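Local coordinates for putative endonuclease/exonuclease/phosphatase family protein (PDB 3G6S) that probably cleaves phosphodiester bonds in nucleic acids, with endonuclease or 3'-5' RNA exonuclease activity likely, at residues D3-T8 with H37-V42; D224-T229 with N252-D257. All blocks are in the same frame, centred on the assembly; numbering follows the deposited sequence.

Contact 1 (D3-T8 with H37-V42)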
loop_
_atom_site.group_PDB
_atom_site.type_symbol
_atom_site.label_atom_id
_atom_site.label_comp_id
_atom_site.label_asym_id
_atom_site.label_seq_id
_atom_site.Cartn_x
_atom_site.Cartn_y
_atom_site.Cartn_z
ATOM N N ASP A 3 -16.186 1.856 10.287
ATOM C CA ASP A 3 -16.055 1.899 8.829
ATOM C C ASP A 3 -14.810 2.657 8.380
ATOM O O ASP A 3 -14.496 3.721 8.914
ATOM C CB ASP A 3 -17.282 2.561 8.209
ATOM C CG ASP A 3 -18.526 1.732 8.374
ATOM O OD1 ASP A 3 -19.600 2.324 8.646
ATOM O OD2 ASP A 3 -18.431 0.489 8.223
ATOM N N VAL A 4 -14.114 2.122 7.385
ATOM C CA VAL A 4 -12.909 2.769 6.893
ATOM C C VAL A 4 -12.658 2.496 5.417
ATOM O O VAL A 4 -12.614 1.346 4.988
ATOM C CB VAL A 4 -11.671 2.319 7.719
ATOM C CG1 VAL A 4 -11.517 0.820 7.652
ATOM C CG2 VAL A 4 -10.427 3.001 7.206
ATOM N N ARG A 5 -12.515 3.559 4.638
ATOM C CA ARG A 5 -12.235 3.406 3.224
ATOM C C ARG A 5 -10.715 3.365 3.063
ATOM O O ARG A 5 -10.029 4.370 3.224
ATOM C CB ARG A 5 -12.825 4.565 2.439
ATOM C CG ARG A 5 -12.542 4.475 0.964
ATOM C CD ARG A 5 -13.445 5.411 0.199
ATOM N NE ARG A 5 -14.836 5.025 0.370
ATOM C CZ ARG A 5 -15.867 5.765 -0.014
ATOM N NH1 ARG A 5 -15.661 6.941 -0.592
ATOM N NH2 ARG A 5 -17.106 5.327 0.178
ATOM N N TRP A 6 -10.209 2.183 2.754
ATOM C CA TRP A 6 -8.786 1.941 2.606
ATOM C C TRP A 6 -8.351 2.016 1.145
ATOM O O TRP A 6 -9.169 1.848 0.238
ATOM C CB TRP A 6 -8.489 0.551 3.157
ATOM C CG TRP A 6 -7.209 0.432 3.925
ATOM C CD1 TRP A 6 -5.937 0.384 3.422
ATOM C CD2 TRP A 6 -7.087 0.279 5.338
ATOM N NE1 TRP A 6 -5.029 0.209 4.440
ATOM C CE2 TRP A 6 -5.709 0.158 5.632
ATOM C CE3 TRP A 6 -8.007 0.256 6.394
ATOM C CZ2 TRP A 6 -5.231 -0.014 6.936
ATOM C CZ3 TRP A 6 -7.536 0.085 7.687
ATOM C CH2 TRP A 6 -6.155 -0.034 7.947
ATOM N N ALA A 7 -7.063 2.260 0.916
ATOM C CA ALA A 7 -6.547 2.322 -0.449
ATOM C C ALA A 7 -5.040 2.112 -0.544
ATOM O O ALA A 7 -4.277 2.599 0.289
ATOM C CB ALA A 7 -6.922 3.656 -1.089
ATOM N N THR A 8 -4.622 1.366 -1.562
ATOM C CA THR A 8 -3.207 1.128 -1.816
ATOM C C THR A 8 -2.927 1.765 -3.172
ATOM O O THR A 8 -3.691 1.569 -4.122
ATOM C CB THR A 8 -2.856 -0.382 -1.869
ATOM O OG1 THR A 8 -1.456 -0.534 -2.145
ATOM C CG2 THR A 8 -3.660 -1.098 -2.957
ATOM N N HIS A 37 -12.407 11.023 -3.245
ATOM C CA HIS A 37 -12.927 9.725 -2.850
ATOM C C HIS A 37 -12.931 9.545 -1.345
ATOM O O HIS A 37 -13.282 8.480 -0.843
ATOM C CB HIS A 37 -12.124 8.612 -3.515
ATOM C CG HIS A 37 -12.399 8.474 -4.981
ATOM N ND1 HIS A 37 -11.951 9.385 -5.909
ATOM C CD2 HIS A 37 -13.118 7.554 -5.667
ATOM C CE1 HIS A 37 -12.383 9.036 -7.109
ATOM N NE2 HIS A 37 -13.093 7.929 -6.989
ATOM N N GLU A 38 -12.555 10.606 -0.635
ATOM C CA GLU A 38 -12.516 10.608 0.825
ATOM C C GLU A 38 -11.820 9.407 1.430
ATOM O O GLU A 38 -12.370 8.718 2.287
ATOM C CB GLU A 38 -13.927 10.700 1.382
ATOM C CG GLU A 38 -14.583 12.017 1.091
ATOM C CD GLU A 38 -15.928 12.131 1.745
ATOM O OE1 GLU A 38 -16.831 11.338 1.386
ATOM O OE2 GLU A 38 -16.076 13.009 2.625
ATOM N N LEU A 39 -10.602 9.164 0.978
ATOM C CA LEU A 39 -9.815 8.059 1.486
ATOM C C LEU A 39 -9.499 8.286 2.972
ATOM O O LEU A 39 -9.087 9.371 3.358
ATOM C CB LEU A 39 -8.532 7.947 0.657
ATOM C CG LEU A 39 -8.611 7.009 -0.552
ATOM C CD1 LEU A 39 -9.970 7.102 -1.232
ATOM C CD2 LEU A 39 -7.490 7.342 -1.518
ATOM N N ASP A 40 -9.716 7.266 3.797
ATOM C CA ASP A 40 -9.450 7.360 5.225
ATOM C C ASP A 40 -8.006 6.996 5.519
ATOM O O ASP A 40 -7.336 7.655 6.315
ATOM C CB ASP A 40 -10.354 6.412 6.020
ATOM C CG ASP A 40 -11.784 6.900 6.124
ATOM O OD1 ASP A 40 -11.992 8.073 6.501
ATOM O OD2 ASP A 40 -12.705 6.094 5.851
ATOM N N ILE A 41 -7.539 5.927 4.887
ATOM C CA ILE A 41 -6.174 5.452 5.077
ATOM C C ILE A 41 -5.620 5.018 3.729
ATOM O O ILE A 41 -6.273 4.280 2.990
ATOM C CB ILE A 41 -6.123 4.275 6.059
ATOM C CG1 ILE A 41 -6.554 4.762 7.435
ATOM C CG2 ILE A 41 -4.718 3.708 6.118
ATOM C CD1 ILE A 41 -6.692 3.646 8.445
ATOM N N VAL A 42 -4.416 5.482 3.414
ATOM C CA VAL A 42 -3.790 5.163 2.143
ATOM C C VAL A 42 -2.352 4.698 2.312
ATOM O O VAL A 42 -1.558 5.360 2.974
ATOM C CB VAL A 42 -3.758 6.399 1.212
ATOM C CG1 VAL A 42 -3.302 5.985 -0.179
ATOM C CG2 VAL A 42 -5.110 7.063 1.166
#
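Ile41 lies beneath the indole of Trp6, the two side chains side by side on one face of a parallel strand pair. Its CG2 sits over the ring toward the rim, 3.7 Å from CE2 of Trp6. With CG1 anti to the carbonyl carbon (chi1 -65°) and the chain extended beyond it (chi2 173°), CD1 makes a CH-pi contact 4.0 Å from the centroid of the Trp6 six-membered ring. The indole also packs on Val168 and Thr170 of the second sheet, and an alanine here would probably leave both Ile41 methyls without their aromatic cover and open a gap between the sheets. On the opposite face of the strands the packing is smaller in scale: CB of Ala7 meets CD2 of Leu39 at 3.8 Å. Between these layers Arg5 O takes N-H groups from Asp40 and, weakly, from Ile41, and Ile41 O receives a weak bond from Ala7 N. One step earlier a side chain replaces the backbone as acceptor: Asp40 OD2 takes the Arg5 N-H through its anti lone pair at 2.8 Å, almost straight at 176°. Toward solvent the contact thins out. There Arg5 NH1 reaches His37 O at 2.8 Å, the acceptor near the guanidinium plane but the donor well above the carbonyl plane, while exposed Glu38 keeps its carboxylate apart from that guanidinium. Arg5 NE pairs with Asp257 and Asp40 OD1 with Lys87. Arg5 and Asp40 thus each have a partner of opposite charge, and Asp40, gripped by a backbone N-H and an ammonium group, is likely to remain ionised.

Contact 2 (D224-T229 with N252-D257); sequences DFIFVT and NPQLAD
The carboxamide of Gln254 presents one flat face to Ile226, whose CG1 and CD1 both lie over it; CD1 is 3.9 Å from Gln254 CD. At the oxygen edge, OE1 of Gln254 comes within 3.3 Å of Asp224 O, but both are acceptors and do not bond. Lys222 NZ mediates there, with a hydrogen bond to Asp224 O and a weak one to OE1, which would probably offset the repulsion. Near the carboxamide plane, between its oxygen and nitrogen, a water accepts the N-H of Ile226 N at 2.8 Å and, weakly, that of Gln254 NE2. The carboxamide gets this far because CG of Gln254 stands anti to the backbone N (chi1 -163°) and the chain beyond it is extended. Ile226 reaches back across the interface with its own extended end: CD1 presses on Gln254 O at 3.2 Å and touches CB of Ala256 at 3.7 Å. The strand axes run within 21° of parallel but 8.0 Å apart, too far for edge neighbours; strand 224-228 pairs with 167-172 in one sheet and 254-260 with 2-10 in the other. Asp224, hydrogen-bonded to Thr208, touches His251 at one end of this interface, consistent with the active-site Asp-His pair of DNase I-like enzymes. Two mixed sheets packed face to face in this way form the central beta sandwich of the DNase I-like fold.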
loop_
_atom_site.group_PDB
_atom_site.type_symbol
_atom_site.label_atom_id
_atom_site.label_comp_id
_atom_site.label_asym_id
_atom_site.label_seq_id
_atom_site.Cartn_x
_atom_site.Cartn_y
_atom_site.Cartn_z
ATOM N N ASP A 224 -1.071 -5.150 -7.521
ATOM C CA ASP A 224 -1.272 -4.423 -6.272
ATOM C C ASP A 224 -2.413 -5.076 -5.516
ATOM O O ASP A 224 -3.439 -5.389 -6.099
ATOM C CB ASP A 224 -1.561 -2.947 -6.571
ATOM C CG ASP A 224 -0.371 -2.251 -7.251
ATOM O OD1 ASP A 224 -0.384 -2.098 -8.494
ATOM O OD2 ASP A 224 0.592 -1.878 -6.541
ATOM N N PHE A 225 -2.243 -5.291 -4.217
ATOM C CA PHE A 225 -3.294 -5.951 -3.448
ATOM C C PHE A 225 -3.588 -5.351 -2.084
ATOM O O PHE A 225 -2.779 -4.622 -1.503
ATOM C CB PHE A 225 -2.943 -7.429 -3.219
ATOM C CG PHE A 225 -2.639 -8.191 -4.471
ATOM C CD1 PHE A 225 -3.604 -9.012 -5.056
ATOM C CD2 PHE A 225 -1.377 -8.096 -5.062
ATOM C CE1 PHE A 225 -3.318 -9.735 -6.217
ATOM C CE2 PHE A 225 -1.072 -8.808 -6.220
ATOM C CZ PHE A 225 -2.042 -9.633 -6.804
ATOM N N ILE A 226 -4.772 -5.688 -1.589
ATOM C CA ILE A 226 -5.212 -5.291 -0.269
ATOM C C ILE A 226 -5.574 -6.594 0.451
ATOM O O ILE A 226 -6.502 -7.305 0.047
ATOM C CB ILE A 226 -6.452 -4.377 -0.311
ATOM C CG1 ILE A 226 -6.096 -3.061 -0.998
ATOM C CG2 ILE A 226 -6.949 -4.106 1.115
ATOM C CD1 ILE A 226 -7.245 -2.050 -1.060
ATOM N N PHE A 227 -4.830 -6.923 1.500
ATOM C CA PHE A 227 -5.101 -8.147 2.249
ATOM C C PHE A 227 -5.660 -7.805 3.618
ATOM O O PHE A 227 -5.212 -6.855 4.259
ATOM C CB PHE A 227 -3.817 -8.965 2.404
ATOM C CG PHE A 227 -3.302 -9.529 1.114
ATOM C CD1 PHE A 227 -3.962 -10.588 0.493
ATOM C CD2 PHE A 227 -2.165 -8.990 0.510
ATOM C CE1 PHE A 227 -3.501 -11.101 -0.709
ATOM C CE2 PHE A 227 -1.692 -9.492 -0.690
ATOM C CZ PHE A 227 -2.364 -10.556 -1.306
ATOM N N VAL A 228 -6.640 -8.580 4.068
ATOM C CA VAL A 228 -7.250 -8.331 5.371
ATOM C C VAL A 228 -7.461 -9.589 6.203
ATOM O O VAL A 228 -7.675 -10.669 5.662
ATOM C CB VAL A 228 -8.626 -7.645 5.234
ATOM C CG1 VAL A 228 -8.493 -6.348 4.439
ATOM C CG2 VAL A 228 -9.616 -8.596 4.575
ATOM N N THR A 229 -7.413 -9.441 7.523
ATOM C CA THR A 229 -7.626 -10.573 8.412
ATOM C C THR A 229 -9.087 -11.027 8.304
ATOM O O THR A 229 -9.971 -10.222 8.008
ATOM C CB THR A 229 -7.229 -10.204 9.848
ATOM O OG1 THR A 229 -7.691 -8.884 10.161
ATOM C CG2 THR A 229 -5.706 -10.241 9.982
ATOM N N ASN A 252 -2.837 1.871 -11.149
ATOM C CA ASN A 252 -4.212 2.206 -10.822
ATOM C C ASN A 252 -4.397 1.922 -9.329
ATOM O O ASN A 252 -4.007 0.875 -8.835
ATOM C CB ASN A 252 -5.203 1.354 -11.620
ATOM C CG ASN A 252 -5.541 1.958 -12.981
ATOM O OD1 ASN A 252 -5.312 3.152 -13.227
ATOM N ND2 ASN A 252 -6.110 1.140 -13.864
ATOM N N PRO A 253 -4.978 2.862 -8.582
ATOM C CA PRO A 253 -5.191 2.653 -7.145
ATOM C C PRO A 253 -6.301 1.631 -6.914
ATOM O O PRO A 253 -7.175 1.447 -7.769
ATOM C CB PRO A 253 -5.594 4.038 -6.659
ATOM C CG PRO A 253 -6.398 4.546 -7.836
ATOM C CD PRO A 253 -5.539 4.152 -9.016
ATOM N N GLN A 254 -6.266 0.962 -5.766
ATOM C CA GLN A 254 -7.300 -0.011 -5.434
ATOM C C GLN A 254 -8.006 0.424 -4.153
ATOM O O GLN A 254 -7.406 0.397 -3.076
ATOM C CB GLN A 254 -6.704 -1.403 -5.217
ATOM C CG GLN A 254 -7.761 -2.502 -5.272
ATOM C CD GLN A 254 -7.356 -3.796 -4.570
ATOM O OE1 GLN A 254 -6.210 -4.244 -4.651
ATOM N NE2 GLN A 254 -8.313 -4.411 -3.888
ATOM N N LEU A 255 -9.270 0.828 -4.259
ATOM C CA LEU A 255 -10.008 1.248 -3.069
ATOM C C LEU A 255 -10.757 0.077 -2.444
ATOM O O LEU A 255 -11.073 -0.900 -3.118
ATOM C CB LEU A 255 -11.004 2.366 -3.399
ATOM C CG LEU A 255 -10.494 3.544 -4.239
ATOM C CD1 LEU A 255 -11.469 4.717 -4.113
ATOM C CD2 LEU A 255 -9.116 3.970 -3.771
ATOM N N ALA A 256 -11.033 0.169 -1.148
ATOM C CA ALA A 256 -11.750 -0.898 -0.467
ATOM C C ALA A 256 -12.551 -0.353 0.699
ATOM O O ALA A 256 -11.994 0.267 1.607
ATOM C CB ALA A 256 -10.770 -1.960 0.024
ATOM N N ASP A 257 -13.861 -0.563 0.667
ATOM C CA ASP A 257 -14.692 -0.106 1.765
ATOM C C ASP A 257 -14.741 -1.239 2.773
ATOM O O ASP A 257 -15.311 -2.299 2.518
ATOM C CB ASP A 257 -16.081 0.266 1.272
ATOM C CG ASP A 257 -16.144 1.696 0.784
ATOM O OD1 ASP A 257 -15.745 2.586 1.568
ATOM O OD2 ASP A 257 -16.577 1.940 -0.366
HETATM O O HOH W 1 -6.570 -7.186 -3.077
#

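Overall arrangement
From the N terminus, strand 2-10 leads through helix 27-36 into strand 41-45, and contact 1 closes this first beta-alpha-beta unit within the seven-stranded sheet. The chain then adds outer strands to this sheet and builds most of the second before contact 2 opens at strand 224-228. It crosses back through strand 233-239, which belongs to the first sheet, and contact 2 closes on 254-260. The contacts thus follow in series, neither nested nor crossed. Strand 254-260 settles beside 2-10, where Trp6 N lies 2.9 Å from Ala256 O, bringing the two chain ends together. Contact 1 works within one sheet, whereas contact 2 ties that sheet to the other.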